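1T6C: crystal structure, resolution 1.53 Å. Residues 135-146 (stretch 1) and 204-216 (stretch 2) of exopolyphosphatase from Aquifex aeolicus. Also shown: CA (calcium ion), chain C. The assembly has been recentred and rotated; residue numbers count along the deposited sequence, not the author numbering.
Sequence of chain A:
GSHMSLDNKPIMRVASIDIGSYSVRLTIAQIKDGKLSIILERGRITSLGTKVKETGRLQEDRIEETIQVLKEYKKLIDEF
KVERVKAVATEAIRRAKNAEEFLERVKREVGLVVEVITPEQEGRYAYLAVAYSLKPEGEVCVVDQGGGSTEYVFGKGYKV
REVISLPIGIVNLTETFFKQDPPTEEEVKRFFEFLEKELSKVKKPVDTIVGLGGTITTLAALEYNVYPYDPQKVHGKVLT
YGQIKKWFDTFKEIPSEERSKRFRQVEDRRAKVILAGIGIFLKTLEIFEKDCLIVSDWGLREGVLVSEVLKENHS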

ATOM      1  N   LYS A 135       5.700 -15.661  -5.047  1.00 14.26           N
ATOM      2  CA  LYS A 135       5.260 -16.771  -5.926  1.00 15.87           C
ATOM      3  C   LYS A 135       4.194 -17.639  -5.247  1.00 15.68           C
ATOM      4  O   LYS A 135       4.343 -18.854  -5.147  1.00 17.68           O
ATOM      5  N   PRO A 136       3.112 -17.041  -4.763  1.00 15.92           N
ATOM      6  CA  PRO A 136       2.085 -17.807  -4.052  1.00 16.48           C
ATOM      7  C   PRO A 136       1.429 -18.817  -5.007  1.00 17.60           C
ATOM      8  O   PRO A 136       1.275 -18.550  -6.196  1.00 18.07           O
ATOM      9  N   GLU A 137       1.026 -19.951  -4.449  1.00 18.52           N
ATOM     10  CA  GLU A 137       0.478 -21.046  -5.239  1.00 19.79           C
ATOM     11  C   GLU A 137      -1.025 -21.037  -5.345  1.00 17.68           C
ATOM     12  O   GLU A 137      -1.752 -20.537  -4.484  1.00 19.16           O
ATOM     13  N   GLY A 138      -1.515 -21.656  -6.416  1.00 17.51           N
ATOM     14  CA  GLY A 138      -2.922 -21.808  -6.619  1.00 16.32           C
ATOM     15  C   GLY A 138      -3.624 -20.513  -6.944  1.00 16.06           C
ATOM     16  O   GLY A 138      -3.035 -19.609  -7.526  1.00 15.76           O
ATOM     17  N   GLU A 139      -4.889 -20.451  -6.595  1.00 15.66           N
ATOM     18  CA  GLU A 139      -5.718 -19.282  -6.794  1.00 15.78           C
ATOM     19  C   GLU A 139      -5.386 -18.333  -5.662  1.00 14.77           C
ATOM     20  O   GLU A 139      -5.503 -18.675  -4.480  1.00 15.54           O
ATOM     21  N   VAL A 140      -4.988 -17.133  -6.042  1.00 14.53           N
ATOM     22  CA  VAL A 140      -4.452 -16.166  -5.097  1.00 13.67           C
ATOM     23  C   VAL A 140      -5.379 -14.965  -4.952  1.00 12.46           C
ATOM     24  O   VAL A 140      -5.958 -14.511  -5.923  1.00 13.25           O
ATOM     25  N   CYS A 141      -5.504 -14.453  -3.729  1.00 12.12           N
ATOM     26  CA  CYS A 141      -6.099 -13.151  -3.513  1.00 11.97           C
ATOM     27  C   CYS A 141      -5.102 -12.301  -2.754  1.00 10.95           C
ATOM     28  O   CYS A 141      -4.655 -12.668  -1.666  1.00 12.34           O
ATOM     29  N   VAL A 142      -4.715 -11.176  -3.368  1.00 11.16           N
ATOM     30  CA  VAL A 142      -3.840 -10.202  -2.734  1.00 11.05           C
ATOM     31  C   VAL A 142      -4.764  -9.161  -2.115  1.00 10.08           C
ATOM     32  O   VAL A 142      -5.641  -8.639  -2.790  1.00 10.78           O
ATOM     33  N   VAL A 143      -4.559  -8.903  -0.829  1.00 10.56           N
ATOM     34  CA  VAL A 143      -5.372  -7.956  -0.070  1.00 11.39           C
ATOM     35  C   VAL A 143      -4.482  -6.799   0.332  1.00 11.19           C
ATOM     36  O   VAL A 143      -3.622  -6.939   1.197  1.00 11.11           O
ATOM     37  N   ASP A 144      -4.662  -5.664  -0.320  1.00 10.93           N
ATOM     38  CA  ASP A 144      -3.748  -4.525  -0.161  1.00 12.60           C
ATOM     39  C   ASP A 144      -4.459  -3.333   0.470  1.00 12.51           C
ATOM     40  O   ASP A 144      -5.202  -2.568  -0.186  1.00 11.94           O
ATOM     41  N   GLN A 145      -4.204  -3.162   1.759  1.00 11.45           N
ATOM     42  CA  GLN A 145      -4.836  -2.132   2.549  1.00 11.97           C
ATOM     43  C   GLN A 145      -3.906  -0.944   2.691  1.00 11.54           C
ATOM     44  O   GLN A 145      -2.750  -1.085   3.082  1.00 11.77           O
ATOM     45  N   GLY A 146      -4.427   0.244   2.379  1.00 10.74           N
ATOM     46  CA  GLY A 146      -3.676   1.489   2.426  1.00 11.17           C
ATOM     47  C   GLY A 146      -4.226   2.599   1.561  1.00 10.94           C
ATOM     48  O   GLY A 146      -4.854   2.364   0.522  1.00 12.04           O
ATOM     49  N   LYS A 204     -14.609 -15.157  -2.617  1.00 19.81           N
ATOM     50  CA  LYS A 204     -14.389 -16.129  -3.677  1.00 20.91           C
ATOM     51  C   LYS A 204     -13.534 -17.269  -3.063  1.00 21.27           C
ATOM     52  O   LYS A 204     -12.743 -17.046  -2.122  1.00 19.10           O
ATOM     53  N   PRO A 205     -13.668 -18.499  -3.564  1.00 20.99           N
ATOM     54  CA  PRO A 205     -12.756 -19.555  -3.131  1.00 20.99           C
ATOM     55  C   PRO A 205     -11.321 -19.261  -3.565  1.00 19.59           C
ATOM     56  O   PRO A 205     -11.074 -19.014  -4.738  1.00 20.24           O
ATOM     57  N   VAL A 206     -10.389 -19.296  -2.621  1.00 18.95           N
ATOM     58  CA  VAL A 206      -8.977 -19.123  -2.953  1.00 19.28           C
ATOM     59  C   VAL A 206      -8.109 -20.104  -2.186  1.00 18.62           C
ATOM     60  O   VAL A 206      -8.532 -20.653  -1.169  1.00 18.64           O
ATOM     61  N   ASP A 207      -6.921 -20.367  -2.722  1.00 17.50           N
ATOM     62  CA  ASP A 207      -5.936 -21.205  -2.071  1.00 16.80           C
ATOM     63  C   ASP A 207      -5.056 -20.401  -1.136  1.00 16.45           C
ATOM     64  O   ASP A 207      -4.667 -20.890  -0.097  1.00 16.48           O
ATOM     65  N   THR A 208      -4.678 -19.181  -1.542  1.00 15.84           N
ATOM     66  CA  THR A 208      -3.680 -18.403  -0.825  1.00 15.69           C
ATOM     67  C   THR A 208      -4.139 -16.949  -0.761  1.00 14.52           C
ATOM     68  O   THR A 208      -4.447 -16.354  -1.778  1.00 16.01           O
ATOM     69  N   ILE A 209      -4.133 -16.401   0.443  1.00 13.72           N
ATOM     70  CA  ILE A 209      -4.309 -14.975   0.682  1.00 12.67           C
ATOM     71  C   ILE A 209      -2.975 -14.358   1.046  1.00 11.49           C
ATOM     72  O   ILE A 209      -2.270 -14.842   1.925  1.00 10.20           O
ATOM     73  N   VAL A 210      -2.649 -13.236   0.399  1.00 11.46           N
ATOM     74  CA  VAL A 210      -1.449 -12.493   0.712  1.00 11.41           C
ATOM     75  C   VAL A 210      -1.873 -11.117   1.162  1.00 11.07           C
ATOM     76  O   VAL A 210      -2.645 -10.458   0.464  1.00 11.33           O
ATOM     77  N   GLY A 211      -1.393 -10.716   2.332  1.00  9.77           N
ATOM     78  CA  GLY A 211      -1.718  -9.412   2.881  1.00  9.71           C
ATOM     79  C   GLY A 211      -0.580  -8.407   2.724  1.00 10.54           C
ATOM     80  O   GLY A 211       0.576  -8.709   2.959  1.00 10.02           O
ATOM     81  N   LEU A 212      -0.946  -7.197   2.337  1.00 10.21           N
ATOM     82  CA  LEU A 212      -0.009  -6.049   2.120  1.00 11.14           C
ATOM     83  C   LEU A 212      -0.417  -4.811   2.871  1.00 11.05           C
ATOM     84  O   LEU A 212      -1.603  -4.592   3.124  1.00 10.93           O
ATOM     85  N   GLY A 213       0.580  -3.944   3.103  1.00 11.03           N
ATOM     86  CA  GLY A 213       0.382  -2.619   3.670  1.00 11.14           C
ATOM     87  C   GLY A 213       0.963  -2.485   5.052  1.00 11.46           C
ATOM     88  O   GLY A 213       1.433  -3.453   5.664  1.00 10.90           O
ATOM     89  N   GLY A 214       0.842  -1.264   5.577  1.00 10.94           N
ATOM     90  CA  GLY A 214       1.431  -0.883   6.842  1.00 10.94           C
ATOM     91  C   GLY A 214       0.861  -1.568   8.054  1.00 10.97           C
ATOM     92  O   GLY A 214       1.571  -1.845   9.033  1.00 12.19           O
ATOM     93  N   THR A 215      -0.433  -1.860   8.012  1.00 10.76           N
ATOM     94  CA  THR A 215      -1.039  -2.580   9.111  1.00 10.01           C
ATOM     95  C   THR A 215      -0.469  -3.996   9.237  1.00  9.38           C
ATOM     96  O   THR A 215      -0.018  -4.392  10.307  1.00  9.84           O
ATOM     97  N   ILE A 216      -0.529  -4.745   8.151  1.00  9.16           N
ATOM     98  CA  ILE A 216      -0.186  -6.169   8.225  1.00 10.61           C
ATOM     99  C   ILE A 216       1.320  -6.425   8.434  1.00 10.64           C
ATOM    100  O   ILE A 216       1.714  -7.379   9.123  1.00 10.12           O
TER

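Two parallel strands lie side by side, paired from V140 with T208 to D144 with L212, and their backbone ladder sets which side chains share a face. Bonds such as C141 N to T208 O (2.9 Å) hold the pairs in register, so paired residues share a face: V140 with T208, V142 with V210 and D144 with L212 on one, C141 with I209 on the other, where V143 pairs with G211, which has no side chain.

On the first face, V140 and V142 are both t, as is V210. V140 CG1 lies 4.4 Å from V210 CG2, while V142 CG2 comes within 4.3 Å of V210 CB and V142 CG1 meets L212 CD1 at 3.7 Å. L212, with chi1 m and chi2 p, thus reaches back to the preceding pair. P136 points toward the second stretch from the loop before the strand, its CB 3.9 Å from T208 CG2.

The second face is leaner. C141 (t) places CB 4.0 Å from V206 CG1, V206 being m, and V143 (t) sets CG2 4.0 Å from CG2 of I209, an m, t isoleucine. At G211 a CB would be crowded by I216 CG1, at 3.4 Å.

Polar side chains work at the two ends. T208, in m, donates from OG1 to E137 O at 2.8 Å; water 1 accepts from E137 N (2.8 Å) and makes a weak bond to T208 OG1 at 3.5 Å. D207, also m, points toward the first stretch and accepts at OD2 from E139 N (2.9 Å, nearly straight). The same carboxylate demands space: a CB on G138 would lie 2.4 Å from D207 OD2, and the positive phi of G138 independently favours glycine.

At the far end Q145 starts sideways, but t followed by m at chi2 brings its amide nearer. Q145 OE1 accepts from T215 OG1 at 2.8 Å, with T215 in m, and from water 3 at 2.7 Å. That water also donates to L212 O (2.9 Å) and accepts from I216 N (3.0 Å), tying Q145 and L212 to the helix that begins at G214. Water 4 likewise links Q145 O (2.7 Å) to G214 N (2.8 Å). At G213, the N-cap position, a CB would clash with Q145 O at 2.1 Å.

D144 (t) rests OD1 against L212 CB at 3.6 Å and accepts from water 2 at 2.9 Å. Water 2 also binds the calcium, 2.8 Å from its oxygen to CA; D144 O and G146 O are direct ligands, so the carboxylate addresses the metal through water.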

ATOM      1  CB  LYS A 135       6.487 -17.593  -6.403  1.00 17.20           C
ATOM      2  CG  LYS A 135       7.492 -16.734  -7.191  1.00 21.87           C
ATOM      3  CD  LYS A 135       8.809 -17.424  -7.615  1.00 25.65           C
ATOM      4  CE  LYS A 135      10.017 -16.427  -7.551  1.00 26.39           C
ATOM      5  NZ  LYS A 135       9.966 -15.192  -8.453  1.00 22.49           N
ATOM      6  CB  PRO A 136       1.084 -16.738  -3.626  1.00 15.99           C
ATOM      7  CG  PRO A 136       1.278 -15.669  -4.609  1.00 15.91           C
ATOM      8  CD  PRO A 136       2.743 -15.616  -4.868  1.00 14.85           C
ATOM      9  CB  GLU A 137       0.897 -22.373  -4.613  1.00 21.02           C
ATOM     10  CG  GLU A 137       2.347 -22.720  -4.826  1.00 26.17           C
ATOM     11  CD  GLU A 137       2.692 -24.070  -4.244  1.00 32.87           C
ATOM     12  OE1 GLU A 137       2.360 -24.314  -3.061  1.00 38.33           O
ATOM     13  OE2 GLU A 137       3.289 -24.888  -4.968  1.00 38.87           O
ATOM     14  CB  GLU A 139      -7.204 -19.635  -6.769  1.00 16.44           C
ATOM     15  CG  GLU A 139      -7.671 -20.531  -7.923  1.00 19.60           C
ATOM     16  CD  GLU A 139      -7.312 -19.982  -9.292  1.00 23.74           C
ATOM     17  OE1 GLU A 139      -7.581 -18.800  -9.536  1.00 27.74           O
ATOM     18  OE2 GLU A 139      -6.742 -20.731 -10.107  1.00 28.75           O
ATOM     19  CB  VAL A 140      -3.118 -15.652  -5.640  1.00 14.07           C
ATOM     20  CG1 VAL A 140      -2.523 -14.636  -4.675  1.00 16.48           C
ATOM     21  CG2 VAL A 140      -2.136 -16.795  -5.868  1.00 15.41           C
ATOM     22  CB  CYS A 141      -7.415 -13.230  -2.765  1.00 12.24           C
ATOM     23  SG  CYS A 141      -8.162 -11.594  -2.544  1.00 15.10           S
ATOM     24  CB  VAL A 142      -2.879  -9.578  -3.754  1.00 11.60           C
ATOM     25  CG1 VAL A 142      -2.116  -8.415  -3.166  1.00 12.96           C
ATOM     26  CG2 VAL A 142      -1.904 -10.611  -4.219  1.00 11.14           C
ATOM     27  CB  VAL A 143      -5.982  -8.622   1.174  1.00 11.67           C
ATOM     28  CG1 VAL A 143      -6.824  -7.629   1.965  1.00 12.32           C
ATOM     29  CG2 VAL A 143      -6.806  -9.802   0.786  1.00 13.35           C
ATOM     30  CB  ASP A 144      -3.157  -4.142  -1.501  1.00 13.08           C
ATOM     31  CG  ASP A 144      -2.063  -3.134  -1.392  1.00 17.75           C
ATOM     32  OD1 ASP A 144      -1.734  -2.607  -0.269  1.00 20.29           O
ATOM     33  OD2 ASP A 144      -1.481  -2.796  -2.452  1.00 21.36           O
ATOM     34  CB  GLN A 145      -5.219  -2.685   3.937  1.00 11.18           C
ATOM     35  CG  GLN A 145      -5.730  -1.607   4.890  1.00 12.91           C
ATOM     36  CD  GLN A 145      -4.646  -0.928   5.675  1.00 14.55           C
ATOM     37  OE1 GLN A 145      -3.792  -1.583   6.270  1.00 13.94           O
ATOM     38  NE2 GLN A 145      -4.649   0.421   5.679  1.00 14.20           N
ATOM     39  CB  LYS A 204     -13.630 -15.488  -4.862  1.00 21.64           C
ATOM     40  CG  LYS A 204     -14.392 -14.457  -5.636  1.00 24.59           C
ATOM     41  CD  LYS A 204     -13.568 -13.952  -6.813  1.00 27.35           C
ATOM     42  CE  LYS A 204     -14.170 -12.731  -7.489  1.00 30.03           C
ATOM     43  NZ  LYS A 204     -15.612 -12.425  -7.202  1.00 32.86           N
ATOM     44  CB  PRO A 205     -13.277 -20.803  -3.856  1.00 21.17           C
ATOM     45  CG  PRO A 205     -14.631 -20.447  -4.290  1.00 22.01           C
ATOM     46  CD  PRO A 205     -14.633 -18.996  -4.561  1.00 22.27           C
ATOM     47  CB  VAL A 206      -8.499 -17.676  -2.658  1.00 19.79           C
ATOM     48  CG1 VAL A 206      -9.319 -16.711  -3.469  1.00 21.07           C
ATOM     49  CG2 VAL A 206      -8.587 -17.388  -1.193  1.00 20.42           C
ATOM     50  CB  ASP A 207      -5.039 -21.883  -3.093  1.00 17.08           C
ATOM     51  CG  ASP A 207      -5.790 -22.892  -3.924  1.00 18.45           C
ATOM     52  OD1 ASP A 207      -6.367 -23.804  -3.289  1.00 19.89           O
ATOM     53  OD2 ASP A 207      -5.921 -22.789  -5.161  1.00 19.31           O
ATOM     54  CB  THR A 208      -2.320 -18.419  -1.558  1.00 15.99           C
ATOM     55  OG1 THR A 208      -1.885 -19.765  -1.807  1.00 20.38           O
ATOM     56  CG2 THR A 208      -1.204 -17.752  -0.695  1.00 17.16           C
ATOM     57  CB  ILE A 209      -5.333 -14.722   1.796  1.00 12.95           C
ATOM     58  CG1 ILE A 209      -6.714 -15.208   1.341  1.00 14.49           C
ATOM     59  CG2 ILE A 209      -5.365 -13.239   2.127  1.00 13.05           C
ATOM     60  CD1 ILE A 209      -7.792 -15.091   2.396  1.00 15.00           C
ATOM     61  CB  VAL A 210      -0.548 -12.324  -0.516  1.00 11.14           C
ATOM     62  CG1 VAL A 210       0.678 -11.525  -0.188  1.00 11.24           C
ATOM     63  CG2 VAL A 210      -0.130 -13.682  -1.059  1.00 11.70           C
ATOM     64  CB  LEU A 212       0.033  -5.637   0.629  1.00 12.23           C
ATOM     65  CG  LEU A 212       0.720  -6.521  -0.408  1.00 15.17           C
ATOM     66  CD1 LEU A 212       0.273  -7.983  -0.366  1.00 16.82           C
ATOM     67  CD2 LEU A 212       0.493  -5.978  -1.770  1.00 16.42           C
ATOM     68  CB  THR A 215      -2.569  -2.645   8.952  1.00 10.44           C
ATOM     69  OG1 THR A 215      -3.117  -1.303   8.927  1.00 13.25           O
ATOM     70  CG2 THR A 215      -3.147  -3.354  10.167  1.00 12.47           C
ATOM     71  CB  ILE A 216      -0.792  -6.929   7.026  1.00 12.15           C
ATOM     72  CG1 ILE A 216      -0.936  -8.416   7.367  1.00 13.13           C
ATOM     73  CG2 ILE A 216      -0.004  -6.664   5.777  1.00 12.72           C
ATOM     74  CD1 ILE A 216      -2.052  -8.727   8.349  1.00 15.35           C
TER
HETATM   75 CA    CA C 502      -5.040   0.195  -0.960  1.00 14.37          CA
HETATM   76  O   HOH W   1       1.547 -20.321  -1.701  1.00 26.24           O
HETATM   77  O   HOH W   2      -2.298   0.191  -0.700  1.00 19.49           O
HETATM   78  O   HOH W   3      -1.881  -3.465   5.751  1.00 10.22           O
HETATM   79  O   HOH W   4      -0.839   0.537   4.171  1.00 17.65           O
HETATM   80  O   HOH W   5      -4.854   1.719  -3.265  1.00 20.40           O